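Gamma-glutamyltranspeptidase (Streptomyces lincolnensis, PDB 6J3A) probably acts as a gamma-glutamyltranspeptidase-type enzyme of the Ntn-hydrolase clan, related to the LmbA glutamyltranspeptidase homologues. Local coordinates at residues 70-75 and 269-274; 214-219 and 223-228; 299-304 and 536-541; 93-98 and 102-107; 44-49 and 135-140. One frame throughout, in Å; residues are numbered along the deposited sequence.

Contact 1 lies in the beta core, and the centres of the others are 27 to 32 Å from its own. Contact 3 and contact 2, whose centres are 45 Å apart, fall on opposite sides of the chain's centre. Contacts 2 and 5 have centres 21 Å apart and share surroundings: helix 186-200 touches both, and F112 of helix 111-122 reaches W216 as well as F45. Contact 4 comes within about 5 Å of contact 2 at their nearest atoms. Helix 506-519 borders contacts 1 and 3. Along the chain, contacts 1 and 5 cross, tying segments 44-49 and 70-75 to later ones; contact 4 and then contact 2 close before 269-274, and contact 3 comes last.

Contact 1. Residues 70-75 and 269-274; sequences GEVRVL and TVCKAG
A chi1 of 176° in V72 sets CG1 opposite the amide nitrogen, and in C271 a chi1 of -59° places SG opposite the carbonyl carbon; the two side chains meet between the two chain segments. The setting is the beta core of the Ntn-hydrolase fold: strands 73-77 and 268-272 both flank strand 256-265 and run the same way, their touching parts 13° apart in direction, with V72 immediately preceding the first of them. V72 CG1 rests 3.7 Å from C271 SG and 3.8 Å from C271 CB, so that one methyl touches both side-chain atoms of the cysteine. The strand between contributes to the same patch, P260 touching V72 and V74 and T262 lying against C271. Two residues further on, the chains draw closer, the CA atoms of V74 and A273 being 6.4 Å apart. Here V74 presents CG2 to backbone, not to a side chain. The CB of K272 points away from 70-75; its NZ forms a salt bridge with D507 and hydrogen bonds with T484 OG1, S486 OG and P485 O. So many partners would fix the rotation of this buried charge and probably favour its protonated state. V74 makes a van der Waals contact with the main chain: its CG2 methyl stops 3.9 Å from K272 O and 4.2 Å from A273 CA.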
# COMPACT_ATOMS: atom_id res chain seq x y z
N GLY A 70 24.14 18.08 -0.17
CA GLY A 70 24.13 19.43 0.40
C GLY A 70 23.08 19.81 1.44
O GLY A 70 22.59 18.98 2.21
N GLU A 71 22.74 21.10 1.42
CA GLU A 71 21.95 21.77 2.46
C GLU A 71 20.44 21.61 2.29
O GLU A 71 19.92 21.68 1.16
CB GLU A 71 22.25 23.28 2.46
CG GLU A 71 23.42 23.72 3.33
CD GLU A 71 23.75 25.20 3.14
OE1 GLU A 71 24.94 25.56 3.28
OE2 GLU A 71 22.83 26.01 2.84
N VAL A 72 19.76 21.43 3.42
CA VAL A 72 18.31 21.49 3.46
C VAL A 72 17.85 22.91 3.11
O VAL A 72 18.28 23.89 3.72
CB VAL A 72 17.74 21.03 4.83
CG1 VAL A 72 16.22 21.19 4.89
CG2 VAL A 72 18.07 19.58 5.06
N ARG A 73 16.95 23.00 2.14
CA ARG A 73 16.63 24.24 1.47
C ARG A 73 15.11 24.27 1.27
O ARG A 73 14.49 23.23 1.03
CB ARG A 73 17.39 24.27 0.13
CG ARG A 73 17.66 25.63 -0.47
CD ARG A 73 18.76 26.40 0.26
NE ARG A 73 18.93 27.71 -0.37
CZ ARG A 73 19.14 28.87 0.26
NH1 ARG A 73 19.22 28.95 1.59
NH2 ARG A 73 19.27 29.98 -0.46
N VAL A 74 14.51 25.45 1.42
CA VAL A 74 13.07 25.69 1.23
C VAL A 74 12.85 26.37 -0.11
O VAL A 74 13.56 27.32 -0.45
CB VAL A 74 12.49 26.60 2.34
CG1 VAL A 74 11.07 27.06 2.02
CG2 VAL A 74 12.47 25.89 3.68
N LEU A 75 11.86 25.89 -0.86
CA LEU A 75 11.43 26.51 -2.11
C LEU A 75 10.02 27.04 -1.90
O LEU A 75 9.06 26.28 -1.81
CB LEU A 75 11.50 25.52 -3.28
CG LEU A 75 10.96 25.98 -4.64
CD1 LEU A 75 11.40 27.38 -5.03
CD2 LEU A 75 11.40 25.00 -5.71
N THR A 269 17.40 17.32 14.34
CA THR A 269 17.10 18.66 13.88
C THR A 269 15.85 18.55 13.02
O THR A 269 15.82 17.76 12.09
CB THR A 269 18.22 19.23 12.99
OG1 THR A 269 19.46 19.15 13.69
CG2 THR A 269 17.93 20.69 12.60
N VAL A 270 14.83 19.34 13.33
CA VAL A 270 13.64 19.42 12.48
C VAL A 270 13.74 20.67 11.62
O VAL A 270 14.04 21.74 12.13
CB VAL A 270 12.36 19.46 13.30
CG1 VAL A 270 11.16 19.39 12.37
CG2 VAL A 270 12.33 18.30 14.29
N CYS A 271 13.48 20.52 10.32
CA CYS A 271 13.46 21.63 9.36
C CYS A 271 12.04 21.94 8.92
O CYS A 271 11.28 21.03 8.59
CB CYS A 271 14.31 21.29 8.13
SG CYS A 271 16.03 20.95 8.55
N LYS A 272 11.72 23.23 8.88
CA LYS A 272 10.40 23.73 8.50
C LYS A 272 10.52 24.96 7.62
O LYS A 272 11.60 25.50 7.46
CB LYS A 272 9.61 24.12 9.75
CG LYS A 272 9.43 23.01 10.78
CD LYS A 272 8.57 21.86 10.27
CE LYS A 272 7.09 22.22 10.27
NZ LYS A 272 6.27 21.31 9.43
N ALA A 273 9.40 25.39 7.07
CA ALA A 273 9.34 26.67 6.35
C ALA A 273 9.31 27.81 7.35
O ALA A 273 8.79 27.65 8.46
CB ALA A 273 8.11 26.74 5.47
N GLY A 274 9.86 28.95 6.95
CA GLY A 274 9.89 30.17 7.78
C GLY A 274 8.54 30.67 8.25
O GLY A 274 7.50 30.22 7.76

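Contact 2. Residues 214-219 and 223-228; sequences EVWRTG and EALVRQ
W216 leans forward, toward the C-terminal end of its helix, so that its six-membered ring overlaps the tip of L225: W216 CZ2 lies 4.2 Å from L225 CD1. That methyl is 3.9 Å above the indole plane, shifted toward the rim, and the two side chains cross at about a right angle. Having CG anti to the backbone N (chi1 -176°) takes the indole to the second helix although its CB starts off away from it. F112 stacks on the same indole, and V449 and L456 cover L225. The polar part of the contact is a tight turn between two consecutive helices, in which helix 205-217 ends and helix 220-229 starts with G219 as its N-cap residue. G219 O accepts the amide of E223 at 3.1 Å, nearly straight at N (178°), as an early i to i+4 bond of the new helix. The aliphatic stem of E223 flanks the same carbonyl, CG at 3.6 Å from G219 O. Before the turn, E214 O is gripped twice, by T218 N (2.7 Å) and T218 OG1 (2.8 Å), which approach from opposite faces of its plane. Within helix 205-217, R217 NH1 forms a salt bridge with E214 OE1 at 2.7 Å on the syn side of the carboxylate, 29° out of its plane, while R217 NH2 bonds to W253 O.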
# COMPACT_ATOMS: atom_id res chain seq x y z
N GLU A 214 6.89 31.48 -18.15
CA GLU A 214 6.39 32.69 -18.79
C GLU A 214 5.00 32.55 -19.40
O GLU A 214 4.25 33.53 -19.46
CB GLU A 214 7.37 33.17 -19.85
CG GLU A 214 8.71 33.62 -19.27
CD GLU A 214 8.59 34.76 -18.26
OE1 GLU A 214 9.41 34.79 -17.32
OE2 GLU A 214 7.69 35.62 -18.41
N VAL A 215 4.65 31.35 -19.85
CA VAL A 215 3.29 31.06 -20.30
C VAL A 215 2.28 31.18 -19.15
O VAL A 215 1.21 31.75 -19.32
CB VAL A 215 3.20 29.68 -20.98
CG1 VAL A 215 1.76 29.28 -21.25
CG2 VAL A 215 3.98 29.71 -22.28
N TRP A 216 2.64 30.65 -17.99
CA TRP A 216 1.83 30.82 -16.79
C TRP A 216 1.75 32.29 -16.37
O TRP A 216 0.70 32.78 -15.95
CB TRP A 216 2.38 30.00 -15.61
CG TRP A 216 1.49 30.10 -14.41
CD1 TRP A 216 1.45 31.12 -13.51
CD2 TRP A 216 0.46 29.19 -14.01
NE1 TRP A 216 0.48 30.90 -12.56
CE2 TRP A 216 -0.14 29.71 -12.85
CE3 TRP A 216 0.00 27.97 -14.51
CZ2 TRP A 216 -1.18 29.06 -12.17
CZ3 TRP A 216 -1.04 27.32 -13.85
CH2 TRP A 216 -1.61 27.87 -12.69
N ARG A 217 2.88 32.99 -16.51
CA ARG A 217 3.07 34.33 -15.95
C ARG A 217 2.56 35.48 -16.79
O ARG A 217 2.00 36.44 -16.25
CB ARG A 217 4.57 34.56 -15.77
CG ARG A 217 4.91 35.29 -14.50
CD ARG A 217 5.95 34.54 -13.73
NE ARG A 217 7.25 34.59 -14.41
CZ ARG A 217 8.37 35.07 -13.87
NH1 ARG A 217 9.48 35.06 -14.60
NH2 ARG A 217 8.41 35.54 -12.63
N THR A 218 2.82 35.41 -18.09
CA THR A 218 2.44 36.44 -19.06
C THR A 218 1.60 35.93 -20.24
O THR A 218 1.07 36.75 -20.98
CB THR A 218 3.70 37.12 -19.64
OG1 THR A 218 4.51 36.14 -20.32
CG2 THR A 218 4.51 37.79 -18.54
N GLY A 219 1.48 34.61 -20.39
CA GLY A 219 0.85 34.00 -21.56
C GLY A 219 -0.64 33.75 -21.40
O GLY A 219 -1.32 34.41 -20.60
N GLU A 223 -3.53 35.58 -18.76
CA GLU A 223 -4.65 36.32 -19.36
C GLU A 223 -5.99 35.86 -18.80
O GLU A 223 -6.80 36.67 -18.35
CB GLU A 223 -4.62 36.19 -20.88
CG GLU A 223 -3.57 37.08 -21.52
CD GLU A 223 -3.25 36.74 -22.97
OE1 GLU A 223 -3.90 35.84 -23.57
OE2 GLU A 223 -2.33 37.38 -23.52
N ALA A 224 -6.20 34.55 -18.83
CA ALA A 224 -7.45 33.94 -18.35
C ALA A 224 -7.68 34.10 -16.84
O ALA A 224 -8.81 34.31 -16.39
CB ALA A 224 -7.47 32.46 -18.71
N LEU A 225 -6.61 33.99 -16.07
CA LEU A 225 -6.67 34.10 -14.62
C LEU A 225 -7.09 35.50 -14.21
O LEU A 225 -7.95 35.67 -13.34
CB LEU A 225 -5.31 33.78 -14.02
CG LEU A 225 -4.89 32.31 -14.04
CD1 LEU A 225 -3.39 32.21 -13.81
CD2 LEU A 225 -5.62 31.50 -13.00
N VAL A 226 -6.46 36.50 -14.83
CA VAL A 226 -6.77 37.91 -14.60
C VAL A 226 -8.21 38.19 -15.04
O VAL A 226 -9.01 38.72 -14.27
CB VAL A 226 -5.79 38.85 -15.33
CG1 VAL A 226 -6.17 40.32 -15.15
CG2 VAL A 226 -4.38 38.66 -14.79
N ARG A 227 -8.52 37.80 -16.27
CA ARG A 227 -9.88 37.92 -16.81
C ARG A 227 -10.95 37.37 -15.85
O ARG A 227 -11.98 37.99 -15.65
CB ARG A 227 -9.96 37.26 -18.19
CG ARG A 227 -11.20 37.62 -19.01
CD ARG A 227 -11.24 36.88 -20.35
NE ARG A 227 -10.04 37.11 -21.17
CZ ARG A 227 -9.19 36.18 -21.64
NH1 ARG A 227 -9.37 34.88 -21.42
NH2 ARG A 227 -8.14 36.57 -22.35
N GLN A 228 -10.68 36.22 -15.23
CA GLN A 228 -11.62 35.62 -14.26
C GLN A 228 -11.69 36.40 -12.97
O GLN A 228 -12.75 36.49 -12.34
CB GLN A 228 -11.20 34.19 -13.89
CG GLN A 228 -12.25 33.10 -13.96
CD GLN A 228 -13.68 33.48 -13.66
OE1 GLN A 228 -14.04 33.84 -12.55
NE2 GLN A 228 -14.53 33.29 -14.65

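Contact 3. Residues 299-304 and 536-541; sequences ADYVHL and PNWHND
Helix 299-304 passes beside strand 538-540, the CA atoms of V302 and W538 being 8.8 Å apart as the closest pair of the two segments. The W538 indole lies between them. Its CB points toward the helix, and with CG between the backbone N and the carbonyl carbon (chi1 68°) the ring is brought against V302 and Y301. V302 CG1 lies over one face, 4.2 Å above the plane and shifted toward the rim, with W538 NE1 4.3 Å away. Y301 meets the far corner of the same ring obliquely, its CE2 4.1 Å from W538 CH2, and the two aromatic side chains cross at about a right angle. This is an alpha/beta packing in which the first turn of helix 299-319 covers an outer strand of the small mixed sheet formed with 556-560 and 577-581. H512 of helix 506-519 stacks on W538, which L305 and V306 of helix 299-319 also touch, and L571 of helix 565-573 packs on V302. P536 O sits in the indole plane at its edge. Y301 packs edge-to-face with Y296.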
# COMPACT_ATOMS: atom_id res chain seq x y z
N ALA A 299 -1.48 9.87 29.72
CA ALA A 299 -2.32 11.04 29.93
C ALA A 299 -1.46 12.31 30.11
O ALA A 299 -1.65 13.29 29.39
CB ALA A 299 -3.23 10.82 31.14
N ASP A 300 -0.51 12.24 31.04
CA ASP A 300 0.46 13.32 31.30
C ASP A 300 1.20 13.78 30.03
O ASP A 300 1.45 14.97 29.85
CB ASP A 300 1.49 12.90 32.37
CG ASP A 300 0.86 12.64 33.75
OD1 ASP A 300 -0.27 13.10 34.00
OD2 ASP A 300 1.50 11.95 34.58
N TYR A 301 1.56 12.82 29.17
CA TYR A 301 2.21 13.09 27.88
C TYR A 301 1.31 13.88 26.94
O TYR A 301 1.75 14.84 26.32
CB TYR A 301 2.60 11.77 27.23
CG TYR A 301 3.17 11.81 25.81
CD1 TYR A 301 4.53 12.07 25.58
CD2 TYR A 301 2.37 11.53 24.70
CE1 TYR A 301 5.06 12.07 24.30
CE2 TYR A 301 2.89 11.54 23.41
CZ TYR A 301 4.24 11.80 23.22
OH TYR A 301 4.75 11.81 21.93
N VAL A 302 0.06 13.47 26.83
CA VAL A 302 -0.92 14.17 25.99
C VAL A 302 -1.17 15.58 26.51
O VAL A 302 -0.94 16.55 25.78
CB VAL A 302 -2.25 13.39 25.91
CG1 VAL A 302 -3.36 14.21 25.26
CG2 VAL A 302 -2.04 12.11 25.13
N HIS A 303 -1.64 15.67 27.76
CA HIS A 303 -1.86 16.95 28.46
C HIS A 303 -0.72 17.95 28.25
O HIS A 303 -0.95 19.08 27.84
CB HIS A 303 -2.05 16.73 29.98
CG HIS A 303 -2.18 18.00 30.76
ND1 HIS A 303 -3.37 18.68 30.87
CD2 HIS A 303 -1.26 18.73 31.44
CE1 HIS A 303 -3.18 19.77 31.59
NE2 HIS A 303 -1.91 19.83 31.95
N LEU A 304 0.49 17.50 28.54
CA LEU A 304 1.70 18.30 28.35
C LEU A 304 1.82 18.88 26.95
O LEU A 304 2.13 20.05 26.79
CB LEU A 304 2.95 17.46 28.66
CG LEU A 304 4.29 18.16 28.38
CD1 LEU A 304 4.53 19.29 29.37
CD2 LEU A 304 5.45 17.17 28.41
N PRO A 536 -3.15 6.44 17.68
CA PRO A 536 -4.18 7.43 17.95
C PRO A 536 -3.59 8.83 18.01
O PRO A 536 -2.59 9.06 18.70
CB PRO A 536 -4.71 7.01 19.33
CG PRO A 536 -4.49 5.54 19.37
CD PRO A 536 -3.20 5.31 18.62
N ASN A 537 -4.19 9.73 17.23
CA ASN A 537 -3.74 11.12 17.15
C ASN A 537 -4.86 12.01 17.67
O ASN A 537 -5.98 11.55 17.91
CB ASN A 537 -3.34 11.46 15.70
CG ASN A 537 -2.23 12.50 15.60
OD1 ASN A 537 -2.10 13.34 16.46
ND2 ASN A 537 -1.42 12.43 14.55
N TRP A 538 -4.54 13.29 17.89
CA TRP A 538 -5.46 14.26 18.50
C TRP A 538 -5.07 15.66 18.06
O TRP A 538 -3.99 15.87 17.55
CB TRP A 538 -5.40 14.17 20.03
CG TRP A 538 -4.05 14.64 20.60
CD1 TRP A 538 -3.75 15.89 21.09
CD2 TRP A 538 -2.84 13.88 20.68
NE1 TRP A 538 -2.43 15.94 21.48
CE2 TRP A 538 -1.85 14.73 21.24
CE3 TRP A 538 -2.49 12.57 20.34
CZ2 TRP A 538 -0.54 14.30 21.47
CZ3 TRP A 538 -1.18 12.14 20.58
CH2 TRP A 538 -0.22 13.01 21.13
N HIS A 539 -5.95 16.62 18.32
CA HIS A 539 -5.67 18.05 18.11
C HIS A 539 -6.50 18.89 19.05
O HIS A 539 -7.50 18.40 19.58
CB HIS A 539 -5.98 18.48 16.67
CG HIS A 539 -7.44 18.56 16.35
ND1 HIS A 539 -8.11 19.76 16.22
CD2 HIS A 539 -8.36 17.60 16.12
CE1 HIS A 539 -9.37 19.53 15.92
NE2 HIS A 539 -9.55 18.22 15.86
N ASN A 540 -6.09 20.14 19.25
CA ASN A 540 -6.94 21.13 19.93
C ASN A 540 -7.37 22.24 18.97
O ASN A 540 -6.78 22.41 17.90
CB ASN A 540 -6.24 21.70 21.17
CG ASN A 540 -5.22 22.78 20.85
OD1 ASN A 540 -5.58 23.94 20.61
ND2 ASN A 540 -3.94 22.43 20.89
N ASP A 541 -8.40 22.99 19.38
CA ASP A 541 -8.91 24.14 18.60
C ASP A 541 -9.00 25.40 19.47
O ASP A 541 -9.81 26.29 19.20
CB ASP A 541 -10.30 23.84 18.00
CG ASP A 541 -10.26 22.87 16.85
OD1 ASP A 541 -9.46 23.05 15.90
OD2 ASP A 541 -11.07 21.93 16.89

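Contact 4. Residues 93-98 and 102-107; sequences LGLDLV and GPLAAA
L104 is the bump of this contact and the notch between L93 and L95 is its hollow. L104 CD1 drops into the notch, 3.8 Å from L93 CD1 and 3.8 Å from L95 CD1, while its second methyl, CD2, leans on L93 CD1 at 4.1 Å. L93 reaches toward L104 tip to tip; L95 and L104 cross obliquely. All three leucines share one conformation, CG anti to the carbonyl carbon and CD1 extended beyond it (chi1 -73° and chi2 170° in L104), and the two torsions together bring the CD1 methyls to a common centre. The bump is raised by a type I beta turn, G102 to A105, in the long loop that joins helix 87-92 to helix 111-122; its closing bond, A105 N to G102 O, is weak. L104 O accepts a hydrogen bond from Y90 OH. H241 touches both L93 and L104, covering the leucines from strand 240-241. A second, smaller fit lies beside the first. V98 lays CG1 across the shallow surface of A105, 4.1 Å from A105 CA and 4.2 Å from A105 CB, with T463 and L465 packing on the valine, and A105 bonded through its backbone to L460.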
# COMPACT_ATOMS: atom_id res chain seq x y z
N LEU A 93 -15.23 47.70 0.96
CA LEU A 93 -16.31 46.82 0.54
C LEU A 93 -17.18 46.32 1.69
O LEU A 93 -17.96 45.39 1.50
CB LEU A 93 -15.71 45.65 -0.21
CG LEU A 93 -14.86 46.04 -1.43
CD1 LEU A 93 -14.00 44.86 -1.84
CD2 LEU A 93 -15.75 46.50 -2.57
N GLY A 94 -17.06 46.93 2.87
CA GLY A 94 -17.91 46.59 4.01
C GLY A 94 -17.62 45.22 4.61
O GLY A 94 -18.51 44.57 5.14
N LEU A 95 -16.35 44.81 4.51
CA LEU A 95 -15.89 43.52 4.97
C LEU A 95 -15.12 43.69 6.27
O LEU A 95 -14.36 44.64 6.43
CB LEU A 95 -15.01 42.85 3.90
CG LEU A 95 -15.72 42.43 2.60
CD1 LEU A 95 -14.73 42.07 1.48
CD2 LEU A 95 -16.70 41.27 2.83
N ASP A 96 -15.34 42.76 7.20
CA ASP A 96 -14.54 42.69 8.43
C ASP A 96 -13.48 41.59 8.35
O ASP A 96 -12.39 41.75 8.89
CB ASP A 96 -15.46 42.47 9.63
CG ASP A 96 -16.13 43.75 10.09
OD1 ASP A 96 -16.20 44.74 9.32
OD2 ASP A 96 -16.59 43.76 11.25
N LEU A 97 -13.82 40.50 7.69
CA LEU A 97 -12.91 39.40 7.41
C LEU A 97 -12.75 39.28 5.91
O LEU A 97 -13.64 39.68 5.15
CB LEU A 97 -13.48 38.10 7.96
CG LEU A 97 -13.78 38.09 9.46
CD1 LEU A 97 -14.74 36.96 9.83
CD2 LEU A 97 -12.49 37.97 10.25
N VAL A 98 -11.62 38.72 5.49
CA VAL A 98 -11.45 38.33 4.09
C VAL A 98 -12.40 37.16 3.83
O VAL A 98 -12.48 36.24 4.63
CB VAL A 98 -10.01 37.92 3.78
CG1 VAL A 98 -9.89 37.36 2.36
CG2 VAL A 98 -9.07 39.09 3.96
N GLY A 102 -14.24 33.25 -3.51
CA GLY A 102 -14.24 34.34 -4.48
C GLY A 102 -12.86 34.89 -4.74
O GLY A 102 -11.91 34.49 -4.07
N PRO A 103 -12.73 35.80 -5.72
CA PRO A 103 -11.45 36.31 -6.20
C PRO A 103 -10.76 37.31 -5.27
O PRO A 103 -9.57 37.57 -5.47
CB PRO A 103 -11.80 36.95 -7.55
CG PRO A 103 -13.20 37.39 -7.39
CD PRO A 103 -13.85 36.42 -6.45
N LEU A 104 -11.47 37.85 -4.27
CA LEU A 104 -10.82 38.68 -3.23
C LEU A 104 -9.90 37.86 -2.31
O LEU A 104 -8.97 38.40 -1.73
CB LEU A 104 -11.83 39.44 -2.37
CG LEU A 104 -12.58 40.63 -2.98
CD1 LEU A 104 -13.69 41.05 -2.03
CD2 LEU A 104 -11.63 41.79 -3.24
N ALA A 105 -10.18 36.56 -2.16
CA ALA A 105 -9.37 35.67 -1.33
C ALA A 105 -8.14 35.10 -2.05
O ALA A 105 -7.22 34.58 -1.41
CB ALA A 105 -10.24 34.54 -0.78
N ALA A 106 -8.11 35.19 -3.38
CA ALA A 106 -6.98 34.67 -4.18
C ALA A 106 -5.68 35.43 -3.96
O ALA A 106 -5.61 36.64 -4.19
CB ALA A 106 -7.33 34.71 -5.67
N ALA A 107 -4.65 34.71 -3.51
CA ALA A 107 -3.28 35.22 -3.58
C ALA A 107 -2.77 34.96 -4.98
O ALA A 107 -3.40 34.21 -5.73
CB ALA A 107 -2.41 34.54 -2.55

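Contact 5. Residues 44-49 and 135-140; sequences AFVLHV and VGYAEH
V46 CG1 meets the phenol ring of Y137 obliquely, 4.5 Å from Y137 CD2. Two further flat groups sit on helix 44-49 and pack on each other. H48 CE1 lies 3.7 Å above one face of the F45 ring, toward its rim; A44 O sits 3.4 Å above the centre of one face of the H48 imidazole, and F45 CE2 approaches that imidazole in plane at its edge. The nearer grip on the second helix comes from V49. Its CG1, anti to the backbone N (chi1 -179°), presses on the main chain, 3.8 Å from Y137 C and equally 3.8 Å from A138 N, while CG2 rests 4.2 Å from A138 CB. Here the CA atoms of V49 and A138 are 6.1 Å apart. The helix segments are nearly parallel, 19° between directions, with axes 9.1 Å apart at their closest. The phenol end of Y137 is tied to the dimer: its OH bonds to R617 NH1 of the second subunit, and T11 of that subunit packs on Y137. Around the pair, helix 186-200 lays L188 on V49 and A189 on A138, helix 20-31 brings S25 to V46 and Y137, and helix 111-122 covers F45 with F112 and M116.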
# COMPACT_ATOMS: atom_id res chain seq x y z
N ALA A 44 2.64 15.83 -8.10
CA ALA A 44 1.92 17.06 -7.74
C ALA A 44 0.84 17.42 -8.73
O ALA A 44 -0.25 17.83 -8.34
CB ALA A 44 2.89 18.22 -7.61
N PHE A 45 1.15 17.26 -10.01
CA PHE A 45 0.18 17.52 -11.07
C PHE A 45 -0.88 16.41 -11.14
O PHE A 45 -2.02 16.67 -11.52
CB PHE A 45 0.89 17.73 -12.41
CG PHE A 45 1.52 19.10 -12.54
CD1 PHE A 45 2.72 19.38 -11.92
CD2 PHE A 45 0.89 20.11 -13.26
CE1 PHE A 45 3.30 20.64 -12.02
CE2 PHE A 45 1.47 21.37 -13.38
CZ PHE A 45 2.68 21.64 -12.75
N VAL A 46 -0.52 15.20 -10.77
CA VAL A 46 -1.52 14.15 -10.60
C VAL A 46 -2.47 14.53 -9.45
O VAL A 46 -3.69 14.41 -9.60
CB VAL A 46 -0.86 12.76 -10.40
CG1 VAL A 46 -1.87 11.72 -9.94
CG2 VAL A 46 -0.20 12.32 -11.71
N LEU A 47 -1.92 15.02 -8.34
CA LEU A 47 -2.75 15.45 -7.21
C LEU A 47 -3.79 16.51 -7.57
O LEU A 47 -4.90 16.49 -7.02
CB LEU A 47 -1.88 15.98 -6.07
CG LEU A 47 -1.14 14.93 -5.24
CD1 LEU A 47 -0.13 15.62 -4.34
CD2 LEU A 47 -2.11 14.12 -4.40
N HIS A 48 -3.44 17.43 -8.47
CA HIS A 48 -4.41 18.43 -8.95
C HIS A 48 -5.64 17.70 -9.47
O HIS A 48 -6.78 18.04 -9.13
CB HIS A 48 -3.85 19.27 -10.11
CG HIS A 48 -2.65 20.08 -9.76
ND1 HIS A 48 -1.71 20.44 -10.70
CD2 HIS A 48 -2.24 20.60 -8.58
CE1 HIS A 48 -0.75 21.14 -10.10
NE2 HIS A 48 -1.05 21.25 -8.82
N VAL A 49 -5.37 16.67 -10.28
CA VAL A 49 -6.40 15.92 -10.99
C VAL A 49 -7.21 15.00 -10.08
O VAL A 49 -8.42 14.88 -10.27
CB VAL A 49 -5.78 15.09 -12.14
CG1 VAL A 49 -6.85 14.32 -12.91
CG2 VAL A 49 -5.04 15.99 -13.12
N VAL A 135 -2.04 14.60 -17.29
CA VAL A 135 -2.74 14.77 -18.58
C VAL A 135 -3.62 13.56 -18.90
O VAL A 135 -4.78 13.70 -19.29
CB VAL A 135 -1.75 14.96 -19.76
CG1 VAL A 135 -2.48 14.98 -21.10
CG2 VAL A 135 -0.96 16.25 -19.61
N GLY A 136 -3.04 12.37 -18.79
CA GLY A 136 -3.75 11.11 -19.01
C GLY A 136 -4.96 10.93 -18.11
O GLY A 136 -6.04 10.58 -18.59
N TYR A 137 -4.80 11.19 -16.82
CA TYR A 137 -5.93 11.08 -15.89
C TYR A 137 -6.94 12.21 -16.07
O TYR A 137 -8.12 12.04 -15.77
CB TYR A 137 -5.44 11.04 -14.44
CG TYR A 137 -4.70 9.77 -14.11
CD1 TYR A 137 -5.33 8.52 -14.20
CD2 TYR A 137 -3.36 9.79 -13.72
CE1 TYR A 137 -4.66 7.34 -13.91
CE2 TYR A 137 -2.68 8.61 -13.44
CZ TYR A 137 -3.34 7.39 -13.53
OH TYR A 137 -2.68 6.22 -13.24
N ALA A 138 -6.48 13.35 -16.57
CA ALA A 138 -7.35 14.46 -16.84
C ALA A 138 -8.25 14.18 -18.03
O ALA A 138 -9.47 14.32 -17.93
CB ALA A 138 -6.54 15.72 -17.08
N GLU A 139 -7.66 13.76 -19.15
CA GLU A 139 -8.46 13.52 -20.37
C GLU A 139 -9.16 12.15 -20.39
O GLU A 139 -10.32 12.08 -20.77
CB GLU A 139 -7.66 13.80 -21.65
CG GLU A 139 -6.87 12.64 -22.25
CD GLU A 139 -6.26 12.99 -23.59
OE1 GLU A 139 -6.99 12.99 -24.61
OE2 GLU A 139 -5.04 13.25 -23.63
N HIS A 140 -8.48 11.08 -19.97
CA HIS A 140 -9.05 9.71 -20.03
C HIS A 140 -9.70 9.24 -18.73
O HIS A 140 -10.41 8.24 -18.75
CB HIS A 140 -8.01 8.68 -20.45
CG HIS A 140 -7.36 8.99 -21.76
ND1 HIS A 140 -8.05 8.98 -22.96
CD2 HIS A 140 -6.08 9.31 -22.06
CE1 HIS A 140 -7.22 9.28 -23.94
NE2 HIS A 140 -6.02 9.48 -23.43